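Local coordinates for protein histidyl-trna synthetase (Thermus thermophilus, PDB 1H4V) that joins L-histidine to its cognate tRNA(His) at the expense of ATP, acting as a homodimeric class II aminoacyl-tRNA synthetase, at residues 100-112 / 122-134. Residues are numbered along the deposited sequence; the frame is centred on the assembly and turned at random.
Sequences QPVRLWMAGPMFR and RQFHQVNYEALGS
From Val-102 opposite Leu-132 to Phe-111 opposite Gln-123, strands 102-111 and 123-132 pair without a bulge, their axes 4.4 Å apart at closest and running at 142°, antiparallel with a marked twist. Five pairs, the last being Met-110 with Phe-124, exchange two backbone hydrogen bonds each, and Arg-112 N extends the series to Arg-122 O.

Side chains alternate between the faces of this two-stranded ribbon. On the face of Met-110 and Phe-124, the phenylalanine ring is covered on both sides. Met-110 CB lies 3.4 Å from Phe-124 CZ in a CH-pi contact over one face, while Arg-112 NH1 comes within 3.8 Å of Phe-124 CE2 over the opposite one, guanidinium and ring planes 26° apart. A chi1 of 53°, with CG between the backbone N and the carbonyl carbon, sets the ring between them. With an alanine at Phe-124, the Arg-112 guanidinium would probably lose the flat surface it lies on and be freer to turn, though Glu-114 would still hold its NH2. Farther along, Met-110 CG packs across Gln-126 CG at 3.5 Å, and Gln-126 NE2 donates to Asn-128 OD1 over 2.8 Å, on a lone pair in its carbonyl plane.

The other face differs. Gln-123 runs extended beside Phe-111, its OE1 at the ring edge, 3.3 Å from CE1, and bonded to Ile-43 N of the second subunit. At the far end, Tyr-129 OH rests 3.1 Å from Arg-103 CD, whose guanidinium forms a salt bridge with Glu-142 of helix 137-153.

A long twisted hairpin, with the Phe-Arg-x-Glu signature leaving its first strand, is the hallmark of motif 2, which helps build the ATP site of class II synthetases.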
# COMPACT_ATOMS: atom_id res chain seq x y z
N GLN A 100 -10.44 25.79 3.60
CA GLN A 100 -11.42 24.98 2.89
C GLN A 100 -11.55 25.36 1.42
O GLN A 100 -11.40 26.52 1.05
CB GLN A 100 -12.77 25.12 3.58
CG GLN A 100 -12.73 24.80 5.07
CD GLN A 100 -12.47 23.33 5.34
OE1 GLN A 100 -13.20 22.47 4.85
NE2 GLN A 100 -11.45 23.04 6.13
N PRO A 101 -11.84 24.37 0.55
CA PRO A 101 -12.05 22.97 0.92
C PRO A 101 -10.77 22.16 1.13
O PRO A 101 -9.69 22.53 0.68
CB PRO A 101 -12.86 22.43 -0.26
CG PRO A 101 -12.24 23.17 -1.41
CD PRO A 101 -12.14 24.59 -0.87
N VAL A 102 -10.91 21.04 1.83
CA VAL A 102 -9.77 20.17 2.05
C VAL A 102 -9.91 19.05 1.02
O VAL A 102 -10.92 18.36 0.98
CB VAL A 102 -9.78 19.57 3.46
CG1 VAL A 102 -8.59 18.66 3.65
CG2 VAL A 102 -9.78 20.70 4.49
N ARG A 103 -8.89 18.90 0.18
CA ARG A 103 -8.92 17.87 -0.84
C ARG A 103 -8.07 16.69 -0.38
O ARG A 103 -6.91 16.85 -0.01
CB ARG A 103 -8.40 18.44 -2.17
CG ARG A 103 -9.32 19.50 -2.80
CD ARG A 103 -8.79 19.90 -4.19
NE ARG A 103 -9.59 20.93 -4.84
CZ ARG A 103 -9.60 22.21 -4.49
NH1 ARG A 103 -8.86 22.64 -3.47
NH2 ARG A 103 -10.33 23.07 -5.18
N LEU A 104 -8.66 15.50 -0.41
CA LEU A 104 -7.93 14.31 0.03
C LEU A 104 -8.06 13.19 -0.99
O LEU A 104 -9.03 13.12 -1.74
CB LEU A 104 -8.48 13.80 1.37
CG LEU A 104 -8.63 14.78 2.54
CD1 LEU A 104 -9.53 14.15 3.59
CD2 LEU A 104 -7.28 15.12 3.13
N TRP A 105 -7.06 12.32 -1.02
CA TRP A 105 -7.13 11.18 -1.91
C TRP A 105 -6.49 10.02 -1.19
O TRP A 105 -5.70 10.19 -0.25
CB TRP A 105 -6.44 11.45 -3.25
CG TRP A 105 -4.95 11.32 -3.24
CD1 TRP A 105 -4.05 12.29 -2.91
CD2 TRP A 105 -4.20 10.16 -3.58
NE1 TRP A 105 -2.77 11.80 -3.03
CE2 TRP A 105 -2.83 10.49 -3.43
CE3 TRP A 105 -4.54 8.86 -3.99
CZ2 TRP A 105 -1.80 9.58 -3.69
CZ3 TRP A 105 -3.51 7.95 -4.25
CH2 TRP A 105 -2.15 8.32 -4.09
N MET A 106 -6.84 8.82 -1.63
CA MET A 106 -6.35 7.61 -1.01
C MET A 106 -6.49 6.44 -1.98
O MET A 106 -7.37 6.40 -2.84
CB MET A 106 -7.17 7.36 0.27
CG MET A 106 -6.95 6.03 0.98
SD MET A 106 -7.84 6.05 2.58
CE MET A 106 -9.46 5.36 2.14
N ALA A 107 -5.59 5.48 -1.83
CA ALA A 107 -5.60 4.29 -2.64
C ALA A 107 -5.40 3.15 -1.65
O ALA A 107 -4.55 3.24 -0.77
CB ALA A 107 -4.47 4.32 -3.65
N GLY A 108 -6.18 2.10 -1.78
CA GLY A 108 -6.01 0.99 -0.86
C GLY A 108 -7.03 -0.11 -1.02
O GLY A 108 -7.93 -0.01 -1.83
N PRO A 109 -6.90 -1.20 -0.26
CA PRO A 109 -7.85 -2.30 -0.37
C PRO A 109 -9.21 -2.03 0.28
O PRO A 109 -9.30 -1.27 1.25
CB PRO A 109 -7.11 -3.45 0.30
CG PRO A 109 -6.32 -2.77 1.33
CD PRO A 109 -5.75 -1.58 0.58
N MET A 110 -10.25 -2.64 -0.28
CA MET A 110 -11.61 -2.55 0.23
C MET A 110 -12.06 -4.01 0.34
O MET A 110 -11.52 -4.90 -0.31
CB MET A 110 -12.55 -1.83 -0.73
CG MET A 110 -12.18 -0.40 -1.01
SD MET A 110 -12.26 0.65 0.43
CE MET A 110 -11.34 2.15 -0.14
N PHE A 111 -13.06 -4.23 1.17
CA PHE A 111 -13.54 -5.57 1.44
C PHE A 111 -15.04 -5.66 1.29
O PHE A 111 -15.80 -4.89 1.85
CB PHE A 111 -13.06 -5.96 2.83
CG PHE A 111 -11.57 -5.84 2.97
CD1 PHE A 111 -10.75 -6.87 2.52
CD2 PHE A 111 -10.99 -4.67 3.45
CE1 PHE A 111 -9.35 -6.75 2.56
CE2 PHE A 111 -9.61 -4.53 3.49
CZ PHE A 111 -8.78 -5.56 3.04
N ARG A 112 -15.44 -6.65 0.49
CA ARG A 112 -16.83 -6.92 0.13
C ARG A 112 -17.04 -8.40 0.46
O ARG A 112 -16.27 -9.25 0.05
CB ARG A 112 -16.96 -6.71 -1.39
CG ARG A 112 -18.36 -6.53 -1.94
CD ARG A 112 -18.27 -5.89 -3.34
NE ARG A 112 -17.70 -6.81 -4.34
CZ ARG A 112 -17.11 -6.40 -5.47
NH1 ARG A 112 -17.00 -5.10 -5.75
NH2 ARG A 112 -16.64 -7.28 -6.35
N ARG A 122 -13.53 -10.10 -3.45
CA ARG A 122 -13.98 -9.85 -2.09
C ARG A 122 -12.98 -8.84 -1.52
O ARG A 122 -13.29 -8.11 -0.58
CB ARG A 122 -14.04 -11.14 -1.28
CG ARG A 122 -15.26 -11.99 -1.65
CD ARG A 122 -15.11 -13.43 -1.20
NE ARG A 122 -15.57 -13.65 0.17
CZ ARG A 122 -15.21 -14.69 0.91
NH1 ARG A 122 -14.37 -15.59 0.42
NH2 ARG A 122 -15.70 -14.83 2.14
N GLN A 123 -11.78 -8.81 -2.10
CA GLN A 123 -10.78 -7.81 -1.73
C GLN A 123 -10.42 -7.14 -3.05
O GLN A 123 -9.94 -7.80 -3.97
CB GLN A 123 -9.49 -8.38 -1.12
CG GLN A 123 -8.52 -7.22 -0.75
CD GLN A 123 -7.19 -7.62 -0.11
OE1 GLN A 123 -7.14 -8.47 0.78
NE2 GLN A 123 -6.12 -6.97 -0.53
N PHE A 124 -10.70 -5.85 -3.15
CA PHE A 124 -10.34 -5.13 -4.36
C PHE A 124 -9.65 -3.86 -3.92
O PHE A 124 -9.56 -3.59 -2.72
CB PHE A 124 -11.58 -4.82 -5.22
CG PHE A 124 -12.70 -4.11 -4.48
CD1 PHE A 124 -12.89 -2.74 -4.62
CD2 PHE A 124 -13.58 -4.82 -3.65
CE1 PHE A 124 -13.93 -2.08 -3.96
CE2 PHE A 124 -14.62 -4.18 -2.99
CZ PHE A 124 -14.80 -2.80 -3.14
N HIS A 125 -9.15 -3.09 -4.87
CA HIS A 125 -8.47 -1.84 -4.54
C HIS A 125 -9.12 -0.69 -5.28
O HIS A 125 -9.58 -0.83 -6.42
CB HIS A 125 -6.99 -1.93 -4.92
CG HIS A 125 -6.26 -3.03 -4.24
ND1 HIS A 125 -6.43 -4.36 -4.58
CD2 HIS A 125 -5.38 -3.02 -3.21
CE1 HIS A 125 -5.70 -5.12 -3.78
NE2 HIS A 125 -5.05 -4.33 -2.94
N GLN A 126 -9.20 0.45 -4.63
CA GLN A 126 -9.76 1.59 -5.31
C GLN A 126 -9.06 2.86 -4.92
O GLN A 126 -8.38 2.92 -3.89
CB GLN A 126 -11.27 1.71 -5.07
CG GLN A 126 -11.76 1.79 -3.65
CD GLN A 126 -13.26 2.10 -3.58
OE1 GLN A 126 -14.07 1.49 -4.29
NE2 GLN A 126 -13.64 3.06 -2.74
N VAL A 127 -9.18 3.85 -5.79
CA VAL A 127 -8.59 5.15 -5.53
C VAL A 127 -9.74 6.06 -5.17
O VAL A 127 -10.76 6.06 -5.84
CB VAL A 127 -7.88 5.69 -6.78
CG1 VAL A 127 -7.53 7.16 -6.58
CG2 VAL A 127 -6.61 4.87 -7.06
N ASN A 128 -9.59 6.81 -4.09
CA ASN A 128 -10.64 7.73 -3.66
C ASN A 128 -10.14 9.15 -3.67
O ASN A 128 -8.99 9.41 -3.33
CB ASN A 128 -11.14 7.41 -2.25
CG ASN A 128 -12.12 6.25 -2.21
OD1 ASN A 128 -11.73 5.08 -2.22
ND2 ASN A 128 -13.40 6.57 -2.18
N TYR A 129 -11.02 10.06 -4.05
CA TYR A 129 -10.73 11.48 -4.06
C TYR A 129 -11.91 12.15 -3.36
O TYR A 129 -13.06 11.87 -3.68
CB TYR A 129 -10.63 12.03 -5.48
CG TYR A 129 -10.63 13.54 -5.50
CD1 TYR A 129 -9.50 14.26 -5.10
CD2 TYR A 129 -11.76 14.25 -5.87
CE1 TYR A 129 -9.50 15.65 -5.08
CE2 TYR A 129 -11.78 15.64 -5.85
CZ TYR A 129 -10.64 16.34 -5.45
OH TYR A 129 -10.66 17.71 -5.44
N GLU A 130 -11.62 13.04 -2.43
CA GLU A 130 -12.66 13.73 -1.68
C GLU A 130 -12.31 15.21 -1.45
O GLU A 130 -11.20 15.55 -1.02
CB GLU A 130 -12.85 13.01 -0.34
CG GLU A 130 -14.20 12.36 -0.10
CD GLU A 130 -14.65 11.40 -1.20
OE1 GLU A 130 -15.74 11.63 -1.77
OE2 GLU A 130 -13.95 10.41 -1.49
N ALA A 131 -13.27 16.08 -1.74
CA ALA A 131 -13.13 17.53 -1.54
C ALA A 131 -14.20 17.87 -0.50
O ALA A 131 -15.38 17.89 -0.82
CB ALA A 131 -13.40 18.27 -2.83
N LEU A 132 -13.78 18.12 0.73
CA LEU A 132 -14.71 18.41 1.82
C LEU A 132 -14.67 19.84 2.32
O LEU A 132 -13.61 20.46 2.39
CB LEU A 132 -14.40 17.49 3.00
CG LEU A 132 -14.19 16.03 2.63
CD1 LEU A 132 -13.46 15.30 3.76
CD2 LEU A 132 -15.52 15.41 2.35
N GLY A 133 -15.85 20.36 2.69
CA GLY A 133 -15.95 21.70 3.22
C GLY A 133 -16.63 22.76 2.38
O GLY A 133 -16.82 23.87 2.85
N SER A 134 -17.00 22.44 1.15
CA SER A 134 -17.64 23.45 0.32
C SER A 134 -18.77 22.93 -0.55
O SER A 134 -18.76 21.79 -1.01
CB SER A 134 -16.58 24.12 -0.56
OG SER A 134 -17.18 25.08 -1.41